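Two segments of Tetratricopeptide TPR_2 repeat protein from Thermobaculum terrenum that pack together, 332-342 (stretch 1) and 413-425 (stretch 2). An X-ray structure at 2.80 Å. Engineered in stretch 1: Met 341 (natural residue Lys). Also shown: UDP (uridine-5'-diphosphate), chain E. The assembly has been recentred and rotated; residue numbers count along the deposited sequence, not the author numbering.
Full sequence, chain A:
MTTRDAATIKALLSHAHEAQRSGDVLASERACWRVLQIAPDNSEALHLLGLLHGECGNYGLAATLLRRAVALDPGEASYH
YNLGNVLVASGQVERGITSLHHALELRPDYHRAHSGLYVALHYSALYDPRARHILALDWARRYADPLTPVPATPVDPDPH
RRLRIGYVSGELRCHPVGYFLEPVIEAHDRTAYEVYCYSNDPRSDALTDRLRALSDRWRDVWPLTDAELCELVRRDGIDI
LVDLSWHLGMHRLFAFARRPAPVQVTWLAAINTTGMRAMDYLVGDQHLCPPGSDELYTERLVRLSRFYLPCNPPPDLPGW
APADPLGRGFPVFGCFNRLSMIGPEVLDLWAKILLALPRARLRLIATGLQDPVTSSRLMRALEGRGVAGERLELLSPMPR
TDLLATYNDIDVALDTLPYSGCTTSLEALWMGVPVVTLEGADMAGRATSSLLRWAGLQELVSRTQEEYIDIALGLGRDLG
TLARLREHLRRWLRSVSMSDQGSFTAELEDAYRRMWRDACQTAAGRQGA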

# COMPACT_ATOMS: atom_id res chain seq x y z
N VAL A 332 16.10 14.78 -16.65
CA VAL A 332 14.71 14.64 -16.23
C VAL A 332 14.68 13.74 -15.00
O VAL A 332 14.97 12.55 -15.10
CB VAL A 332 13.81 14.01 -17.33
CG1 VAL A 332 12.37 13.85 -16.85
CG2 VAL A 332 13.85 14.86 -18.59
N PHE A 333 14.37 14.33 -13.84
CA PHE A 333 14.08 13.58 -12.62
C PHE A 333 12.63 13.08 -12.62
O PHE A 333 11.75 13.71 -13.20
CB PHE A 333 14.33 14.43 -11.38
CG PHE A 333 15.77 14.65 -11.08
CD1 PHE A 333 16.55 13.62 -10.57
CD2 PHE A 333 16.36 15.89 -11.30
CE1 PHE A 333 17.89 13.81 -10.28
CE2 PHE A 333 17.70 16.09 -11.01
CZ PHE A 333 18.46 15.05 -10.50
N GLY A 334 12.39 11.95 -11.96
CA GLY A 334 11.07 11.31 -11.94
C GLY A 334 10.68 10.74 -10.58
O GLY A 334 11.53 10.27 -9.82
N CYS A 335 9.38 10.83 -10.26
CA CYS A 335 8.82 10.21 -9.04
C CYS A 335 7.37 9.84 -9.26
O CYS A 335 6.49 10.70 -9.25
CB CYS A 335 8.93 11.14 -7.83
SG CYS A 335 8.17 10.43 -6.36
N PHE A 336 7.11 8.55 -9.47
CA PHE A 336 5.77 8.07 -9.83
C PHE A 336 4.99 7.51 -8.63
O PHE A 336 4.22 6.55 -8.76
CB PHE A 336 5.86 7.06 -10.98
CG PHE A 336 6.59 7.56 -12.21
CD1 PHE A 336 6.77 8.93 -12.47
CD2 PHE A 336 7.06 6.65 -13.14
CE1 PHE A 336 7.44 9.35 -13.61
CE2 PHE A 336 7.72 7.07 -14.28
CZ PHE A 336 7.91 8.42 -14.52
N ASN A 337 5.16 8.16 -7.48
CA ASN A 337 4.53 7.75 -6.24
C ASN A 337 3.21 8.50 -5.94
O ASN A 337 2.98 9.62 -6.42
CB ASN A 337 5.52 7.95 -5.08
CG ASN A 337 6.59 6.88 -5.05
OD1 ASN A 337 6.28 5.70 -5.10
ND2 ASN A 337 7.84 7.28 -4.95
N ARG A 338 2.35 7.83 -5.17
CA ARG A 338 1.11 8.40 -4.62
C ARG A 338 1.34 9.77 -4.00
O ARG A 338 2.40 10.02 -3.39
CB ARG A 338 0.53 7.48 -3.52
CG ARG A 338 -0.01 6.15 -4.01
CD ARG A 338 -0.76 5.37 -2.93
NE ARG A 338 0.11 4.64 -1.99
CZ ARG A 338 0.21 4.86 -0.67
NH1 ARG A 338 -0.49 5.82 -0.08
NH2 ARG A 338 1.02 4.11 0.07
N LEU A 339 0.35 10.65 -4.12
CA LEU A 339 0.48 12.03 -3.66
C LEU A 339 0.60 12.16 -2.14
O LEU A 339 1.20 13.12 -1.65
CB LEU A 339 -0.65 12.89 -4.21
CG LEU A 339 -0.70 12.96 -5.75
CD1 LEU A 339 -1.92 13.73 -6.20
CD2 LEU A 339 0.56 13.58 -6.35
N SER A 340 0.06 11.19 -1.41
CA SER A 340 0.21 11.13 0.05
C SER A 340 1.68 11.08 0.52
O SER A 340 2.01 11.56 1.62
CB SER A 340 -0.55 9.93 0.60
OG SER A 340 -0.54 8.87 -0.33
N MET A 341 2.53 10.50 -0.32
CA MET A 341 3.95 10.35 -0.01
C MET A 341 4.78 11.60 -0.33
O MET A 341 5.89 11.74 0.19
CB MET A 341 4.48 9.14 -0.79
CG MET A 341 3.63 7.88 -0.57
SD MET A 341 4.51 6.37 -0.93
CE MET A 341 3.63 5.82 -2.36
N ILE A 342 4.23 12.50 -1.15
CA ILE A 342 4.88 13.75 -1.55
C ILE A 342 4.37 14.90 -0.69
O ILE A 342 3.42 15.60 -1.06
CB ILE A 342 4.63 14.07 -3.05
CG1 ILE A 342 5.04 12.88 -3.94
CG2 ILE A 342 5.39 15.32 -3.49
CD1 ILE A 342 4.39 12.89 -5.30
N ALA A 413 15.37 8.43 -10.90
CA ALA A 413 14.15 8.40 -10.09
C ALA A 413 14.43 8.86 -8.67
O ALA A 413 15.47 8.54 -8.09
CB ALA A 413 13.56 7.01 -10.07
N LEU A 414 13.50 9.63 -8.11
CA LEU A 414 13.61 10.13 -6.73
C LEU A 414 12.55 9.47 -5.87
O LEU A 414 11.39 9.43 -6.25
CB LEU A 414 13.44 11.65 -6.70
CG LEU A 414 14.45 12.46 -7.52
CD1 LEU A 414 14.06 13.93 -7.55
CD2 LEU A 414 15.85 12.29 -6.97
N ASP A 415 12.97 8.96 -4.72
CA ASP A 415 12.06 8.26 -3.79
C ASP A 415 11.57 9.22 -2.72
O ASP A 415 12.25 10.18 -2.38
CB ASP A 415 12.80 7.09 -3.14
CG ASP A 415 11.94 6.31 -2.16
OD1 ASP A 415 10.77 6.02 -2.49
OD2 ASP A 415 12.45 5.98 -1.05
N THR A 416 10.38 8.94 -2.20
CA THR A 416 9.75 9.80 -1.19
C THR A 416 10.22 9.52 0.24
O THR A 416 10.78 8.46 0.54
CB THR A 416 8.22 9.68 -1.25
OG1 THR A 416 7.85 8.30 -1.23
CG2 THR A 416 7.68 10.31 -2.52
N LEU A 417 10.01 10.52 1.09
CA LEU A 417 10.20 10.40 2.53
C LEU A 417 9.07 11.18 3.24
O LEU A 417 8.47 12.07 2.62
CB LEU A 417 11.57 10.96 2.93
CG LEU A 417 11.93 12.38 2.45
CD1 LEU A 417 12.34 13.31 3.58
CD2 LEU A 417 13.01 12.32 1.39
N PRO A 418 8.74 10.85 4.49
CA PRO A 418 9.30 9.72 5.26
C PRO A 418 8.75 8.33 4.90
O PRO A 418 9.26 7.33 5.42
CB PRO A 418 8.91 10.08 6.70
CG PRO A 418 7.66 10.86 6.56
CD PRO A 418 7.84 11.68 5.31
N TYR A 419 7.71 8.28 4.06
CA TYR A 419 7.13 7.03 3.60
C TYR A 419 7.83 6.69 2.25
O TYR A 419 7.52 7.27 1.19
CB TYR A 419 5.61 7.17 3.45
CG TYR A 419 4.77 5.91 3.26
CD1 TYR A 419 5.07 4.96 2.27
CD2 TYR A 419 3.61 5.70 4.01
CE1 TYR A 419 4.27 3.84 2.06
CE2 TYR A 419 2.80 4.58 3.80
CZ TYR A 419 3.14 3.64 2.83
OH TYR A 419 2.38 2.52 2.60
N SER A 420 8.75 5.74 2.31
CA SER A 420 9.49 5.31 1.13
C SER A 420 8.61 4.46 0.23
O SER A 420 7.83 3.63 0.71
CB SER A 420 10.72 4.49 1.50
OG SER A 420 11.26 3.90 0.33
N GLY A 421 8.78 4.66 -1.07
CA GLY A 421 8.09 3.86 -2.06
C GLY A 421 8.65 2.45 -2.08
O GLY A 421 9.60 2.14 -1.38
N CYS A 422 8.04 1.59 -2.89
CA CYS A 422 8.46 0.20 -2.95
C CYS A 422 8.33 -0.32 -4.36
O CYS A 422 9.33 -0.54 -5.02
CB CYS A 422 7.64 -0.65 -1.97
SG CYS A 422 8.02 -2.41 -2.05
N THR A 423 7.10 -0.46 -4.83
CA THR A 423 6.90 -1.07 -6.13
C THR A 423 7.26 -0.09 -7.25
O THR A 423 7.73 -0.52 -8.30
CB THR A 423 5.54 -1.82 -6.32
OG1 THR A 423 4.90 -1.39 -7.52
CG2 THR A 423 4.57 -1.68 -5.14
N THR A 424 7.10 1.23 -7.03
CA THR A 424 7.54 2.21 -8.04
C THR A 424 9.06 2.20 -8.16
O THR A 424 9.60 2.30 -9.26
CB THR A 424 7.07 3.67 -7.76
OG1 THR A 424 7.70 4.16 -6.57
CG2 THR A 424 5.56 3.77 -7.62
N SER A 425 9.74 2.05 -7.04
CA SER A 425 11.21 1.95 -7.05
C SER A 425 11.69 0.71 -7.80
O SER A 425 12.61 0.79 -8.62
CB SER A 425 11.77 1.94 -5.64
OG SER A 425 11.21 3.03 -4.94
N1 UDP E . 0.44 2.68 -11.14
C2 UDP E . -0.28 2.84 -12.36
N3 UDP E . -0.52 4.07 -12.85
C4 UDP E . -0.08 5.17 -12.20
C5 UDP E . 0.63 5.06 -11.02
C6 UDP E . 0.88 3.79 -10.50
O2 UDP E . -0.71 1.85 -13.00
O4 UDP E . -0.31 6.30 -12.67
C1' UDP E . 0.71 1.33 -10.60
C2' UDP E . 2.20 1.08 -10.61
O2' UDP E . 2.41 -0.24 -11.11
C3' UDP E . 2.63 1.28 -9.16
C4' UDP E . 1.37 1.03 -8.33
O4' UDP E . 0.27 1.16 -9.25
O3' UDP E . 3.68 0.41 -8.77
C5' UDP E . 1.13 1.99 -7.16
O5' UDP E . 2.33 2.41 -6.52
PA UDP E . 2.29 3.66 -5.49
O1A UDP E . 1.35 3.27 -4.37
O2A UDP E . 2.02 4.91 -6.31
O3A UDP E . 3.77 3.84 -4.88
PB UDP E . 4.61 2.67 -4.14
O1B UDP E . 4.53 1.46 -5.03
O2B UDP E . 6.00 3.21 -4.09
O3B UDP E . 3.95 2.51 -2.79

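Stretch 2 enters as a strand and runs parallel to the strand of stretch 1, pairing Ala 413 with Gly 334 at a CA–CA distance of 4.6 Å. The small methyl of Ala 413 suits this buried position. Gly 334 O lies 3.2 Å from Ala 413 CA, a CA-H...O contact, and the same oxygen accepts the one backbone hydrogen bond between the stretches, from Leu 414 N at 2.7 Å and nearly straight at 168°.

Leu 414 adds apolar bulk to this polar link: its CD1 packs 3.9 Å from Phe 333 CB, and its branched end lies obliquely against the phenyl ring, a contact suited to two buried hydrocarbon groups. Its carbonyl oxygen lies 3.4 Å from Cys 335 SG.

Beyond the strand the chain becomes a loop. Asp 415 directs its CB away from stretch 1 and serves its own loop instead, OD1 accepting a hydrogen bond from Gly 421 N at 2.8 Å. Thr 416 points toward stretch 1, and its two branches suit different neighbours. OG1 donates to Tyr 419 O at 2.7 Å, tying the turn together, while the methyl CG2 sits 3.9 Å from both Cys 335 SG and Ile 342 CG1. Leu 417 turns its side chain away, and the peptide before Pro 418 is cis.

Tyr 419 brings the chain back into contact. The engineered Met 341, lysine in the natural sequence, places SD 3.5 Å from Tyr 419 CD1 and 4.3 Å from the ring centroid, an oblique sulfur–aromatic contact. At the far end of the ring, Tyr 419 OH lies 3.3 Å from Arg 338 NH2, near the guanidinium plane. Arg 338 NE also donates to UDP O1A at 3.0 Å, a natural role for a cationic group beside a diphosphate.

At Gly 421 the absence of a side chain matters: a CB at Gly 421 would come within 2.6 Å of UDP O2B, so glycine's lack of a side chain leaves room for the phosphate. Cys 422 occupies the N-cap position right before a helix, and its N donates to UDP O2B at 2.9 Å; from the start of the helix, Thr 424 N donates to UDP O1B at 3.3 Å and Thr 423 N makes a weak bond to UDP O1B at 3.2 Å. Thr 423 OG1 reaches the ribose, donating to UDP O3' at 2.5 Å. Thr 424 points toward stretch 1, where its methyl CG2 rests 3.3 Å from Phe 336 O.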